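Local coordinates for McyG protein (Microcystis aeruginosa PCC 7806, PDB 4R0M) that probably activates phenylalanine or a related substrate as an acyl-adenylate, with a carrier protein domain to receive it, in microcystin synthesis, at residues Leu219-Leu224 with Ser271-Phe276. Residues are numbered along the deposited sequence; the frame is centred on the assembly and turned at random.
With FA5 (adenosine-5'-[phenylalaninyl-phosphate]), chain C.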
loop_
_atom_site.group_PDB
_atom_site.type_symbol
_atom_site.label_atom_id
_atom_site.label_comp_id
_atom_site.label_asym_id
_atom_site.label_seq_id
_atom_site.Cartn_x
_atom_site.Cartn_y
_atom_site.Cartn_z
ATOM N N LEU A 219 14.463 1.287 3.795
ATOM C CA LEU A 219 14.386 0.382 2.650
ATOM C C LEU A 219 12.933 0.115 2.265
ATOM O O LEU A 219 12.133 -0.348 3.085
ATOM C CB LEU A 219 15.129 -0.932 2.929
ATOM C CG LEU A 219 15.177 -2.001 1.825
ATOM C CD1 LEU A 219 16.470 -2.797 1.888
ATOM C CD2 LEU A 219 13.978 -2.938 1.882
ATOM N N ASN A 220 12.608 0.415 1.011
ATOM C CA ASN A 220 11.295 0.138 0.452
ATOM C C ASN A 220 11.373 -0.903 -0.657
ATOM O O ASN A 220 12.278 -0.863 -1.495
ATOM C CB ASN A 220 10.661 1.415 -0.098
ATOM C CG ASN A 220 9.358 1.149 -0.830
ATOM O OD1 ASN A 220 8.366 0.741 -0.232
ATOM N ND2 ASN A 220 9.360 1.375 -2.136
ATOM N N TRP A 221 10.422 -1.831 -0.659
ATOM C CA TRP A 221 10.301 -2.778 -1.764
ATOM C C TRP A 221 8.901 -2.852 -2.318
ATOM O O TRP A 221 8.575 -3.752 -3.088
ATOM C CB TRP A 221 10.854 -4.149 -1.390
ATOM C CG TRP A 221 10.112 -4.855 -0.284
ATOM C CD1 TRP A 221 10.175 -4.600 1.084
ATOM C CD2 TRP A 221 9.187 -5.990 -0.418
ATOM N NE1 TRP A 221 9.366 -5.461 1.780
ATOM C CE2 TRP A 221 8.746 -6.321 0.942
ATOM C CE3 TRP A 221 8.687 -6.728 -1.490
ATOM C CZ2 TRP A 221 7.851 -7.352 1.192
ATOM C CZ3 TRP A 221 7.784 -7.765 -1.223
ATOM C CH2 TRP A 221 7.377 -8.067 0.083
HETATM N N MSE A 222 8.061 -1.897 -1.982
HETATM C CA MSE A 222 6.740 -1.772 -2.538
HETATM C C MSE A 222 6.785 -0.929 -3.752
HETATM O O MSE A 222 7.682 -0.159 -3.864
HETATM C CB MSE A 222 5.815 -1.097 -1.556
HETATM C CG MSE A 222 5.463 -1.931 -0.334
HETATM SE SE MSE A 222 4.598 -3.648 -0.540
HETATM C CE MSE A 222 6.103 -4.743 -0.170
ATOM N N PRO A 223 5.866 -1.070 -4.675
ATOM C CA PRO A 223 5.904 -0.244 -5.888
ATOM C C PRO A 223 5.759 1.245 -5.578
ATOM O O PRO A 223 5.044 1.622 -4.649
ATOM C CB PRO A 223 4.715 -0.753 -6.717
ATOM C CG PRO A 223 3.869 -1.529 -5.771
ATOM C CD PRO A 223 4.792 -2.076 -4.726
ATOM N N LEU A 224 6.434 2.072 -6.369
ATOM C CA LEU A 224 6.589 3.494 -6.072
ATOM C C LEU A 224 5.336 4.345 -6.232
ATOM O O LEU A 224 5.300 5.474 -5.751
ATOM C CB LEU A 224 7.738 4.089 -6.893
ATOM C CG LEU A 224 9.171 3.653 -6.565
ATOM C CD1 LEU A 224 10.142 4.367 -7.487
ATOM C CD2 LEU A 224 9.531 3.931 -5.115
ATOM N N SER A 271 11.936 -0.122 7.759
ATOM C CA SER A 271 11.367 -0.801 6.594
ATOM C C SER A 271 9.882 -1.104 6.803
ATOM O O SER A 271 9.336 -0.841 7.877
ATOM C CB SER A 271 12.148 -2.077 6.258
ATOM O OG SER A 271 11.931 -2.448 4.906
ATOM N N TRP A 272 9.243 -1.655 5.771
ATOM C CA TRP A 272 7.793 -1.866 5.773
ATOM C C TRP A 272 7.329 -2.884 4.762
ATOM O O TRP A 272 7.892 -3.001 3.668
ATOM C CB TRP A 272 7.070 -0.528 5.570
ATOM C CG TRP A 272 5.670 -0.627 5.007
ATOM C CD1 TRP A 272 4.547 -1.211 5.598
ATOM C CD2 TRP A 272 5.194 -0.110 3.719
ATOM N NE1 TRP A 272 3.452 -1.100 4.781
ATOM C CE2 TRP A 272 3.769 -0.452 3.641
ATOM C CE3 TRP A 272 5.784 0.573 2.662
ATOM C CZ2 TRP A 272 2.993 -0.115 2.541
ATOM C CZ3 TRP A 272 4.990 0.909 1.560
ATOM C CH2 TRP A 272 3.629 0.573 1.504
ATOM N N SER A 273 6.301 -3.640 5.151
ATOM C CA SER A 273 5.521 -4.481 4.242
ATOM C C SER A 273 4.145 -4.747 4.860
ATOM O O SER A 273 3.969 -4.580 6.071
ATOM C CB SER A 273 6.237 -5.806 3.968
ATOM O OG SER A 273 5.992 -6.749 4.998
ATOM N N PRO A 274 3.159 -5.153 4.034
ATOM C CA PRO A 274 1.881 -5.585 4.600
ATOM C C PRO A 274 2.010 -6.948 5.268
ATOM O O PRO A 274 3.048 -7.604 5.144
ATOM C CB PRO A 274 0.957 -5.682 3.374
ATOM C CG PRO A 274 1.663 -4.952 2.283
ATOM C CD PRO A 274 3.120 -5.155 2.563
ATOM N N ASN A 275 0.954 -7.362 5.962
ATOM C CA ASN A 275 0.953 -8.608 6.725
ATOM C C ASN A 275 1.387 -9.858 5.951
ATOM O O ASN A 275 2.127 -10.687 6.489
ATOM C CB ASN A 275 -0.413 -8.835 7.372
ATOM C CG ASN A 275 -0.426 -10.038 8.293
ATOM O OD1 ASN A 275 0.027 -9.967 9.438
ATOM N ND2 ASN A 275 -0.946 -11.156 7.795
ATOM N N PHE A 276 0.943 -9.992 4.701
ATOM C CA PHE A 276 1.216 -11.201 3.914
ATOM C C PHE A 276 2.709 -11.485 3.741
ATOM O O PHE A 276 3.130 -12.646 3.713
ATOM C CB PHE A 276 0.500 -11.169 2.551
ATOM C CG PHE A 276 1.115 -10.225 1.553
ATOM C CD1 PHE A 276 2.215 -10.608 0.787
ATOM C CD2 PHE A 276 0.585 -8.955 1.362
ATOM C CE1 PHE A 276 2.782 -9.738 -0.129
ATOM C CE2 PHE A 276 1.144 -8.084 0.441
ATOM C CZ PHE A 276 2.244 -8.474 -0.305
HETATM C C FA5 C . -2.614 1.808 2.171
HETATM O O FA5 C . -2.737 0.603 1.987
HETATM C CA FA5 C . -1.898 2.316 3.396
HETATM N N FA5 C . -2.512 1.617 4.499
HETATM C CB FA5 C . -0.398 1.989 3.375
HETATM C CG FA5 C . 0.453 2.308 4.610
HETATM C CD1 FA5 C . -0.073 2.562 5.878
HETATM C CD2 FA5 C . 1.847 2.334 4.470
HETATM C CE1 FA5 C . 0.766 2.842 6.964
HETATM C CE2 FA5 C . 2.696 2.606 5.549
HETATM C CZ FA5 C . 2.151 2.863 6.806
HETATM P P FA5 C . -4.688 2.532 0.567
HETATM O OP1 FA5 C . -4.583 1.689 -0.677
HETATM O OP2 FA5 C . -5.327 3.894 0.468
HETATM O OP3 FA5 C . -3.202 2.722 1.193
HETATM O "O5'" FA5 C . -5.514 1.655 1.638
HETATM C "C5'" FA5 C . -5.874 2.151 2.925
HETATM C "C4'" FA5 C . -6.704 1.087 3.627
HETATM O "O4'" FA5 C . -5.941 -0.092 3.911
HETATM C "C3'" FA5 C . -7.225 1.538 4.976
HETATM O "O3'" FA5 C . -8.403 2.334 4.857
HETATM C "C2'" FA5 C . -7.498 0.219 5.662
HETATM O "O2'" FA5 C . -8.773 -0.299 5.267
HETATM C "C1'" FA5 C . -6.420 -0.694 5.117
HETATM N N9 FA5 C . -5.329 -0.794 6.121
HETATM C C8 FA5 C . -4.151 -0.145 6.067
HETATM N N7 FA5 C . -3.365 -0.448 7.130
HETATM C C5 FA5 C . -4.052 -1.309 7.902
HETATM C C6 FA5 C . -3.815 -2.032 9.177
HETATM N N6 FA5 C . -2.656 -1.888 9.860
HETATM N N1 FA5 C . -4.797 -2.841 9.641
HETATM C C2 FA5 C . -5.961 -2.994 8.977
HETATM N N3 FA5 C . -6.242 -2.376 7.814
HETATM C C4 FA5 C . -5.347 -1.533 7.235
#
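Two neighbouring parallel strands, 217-220 and 270-273, lie side by side in the mixed central sheet of this ANL adenylation domain; Trp272 of strand 270-273 carries the contact to the phenylalanyl-adenylate. From 219 to 222 and 271 to 274 the two chains run 25° apart and separate past the strand ends, where the Met222 side chain turns toward the second strand. The apolar contacts centre on the Trp272 ring. One corner of the ligand phenyl, FA5 CD2, lies over one face, offset toward the rim, 3.3 Å from Trp272 CZ2. Met222, a selenomethionine, crosses the opposite face at about a right angle. Its CG sits 3.8 Å from the centroid of the Trp272 six-membered ring, a CH-pi contact. The Met222 chain then bends at chi2 and chi3. Its SE reaches Pro274 CD at 3.8 Å, and its CE lies over the centre of the Trp221 ring. An alanine in place of Trp272 would probably loosen the wall beside the ligand phenyl group and remove the ring face against which Met222 CG packs.

The polar contacts hold the strand ends. Trp272 NE1 donates to the backbone O of Ala304, which helps fix the turn of the indole. Asn220 OD1 accepts from Met222 N at 3.2 Å, forming an Asx turn, and its amide lies beside the Trp272 ring with the planes 16° apart. Asn220 ND2 donates to Met222 O at 2.9 Å, on a lone pair, and also bonds His246. Across the strands, Ser271 OG, anti to its own backbone N (chi1 -159°), donates to Leu219 O at 2.8 Å from above the carbonyl plane.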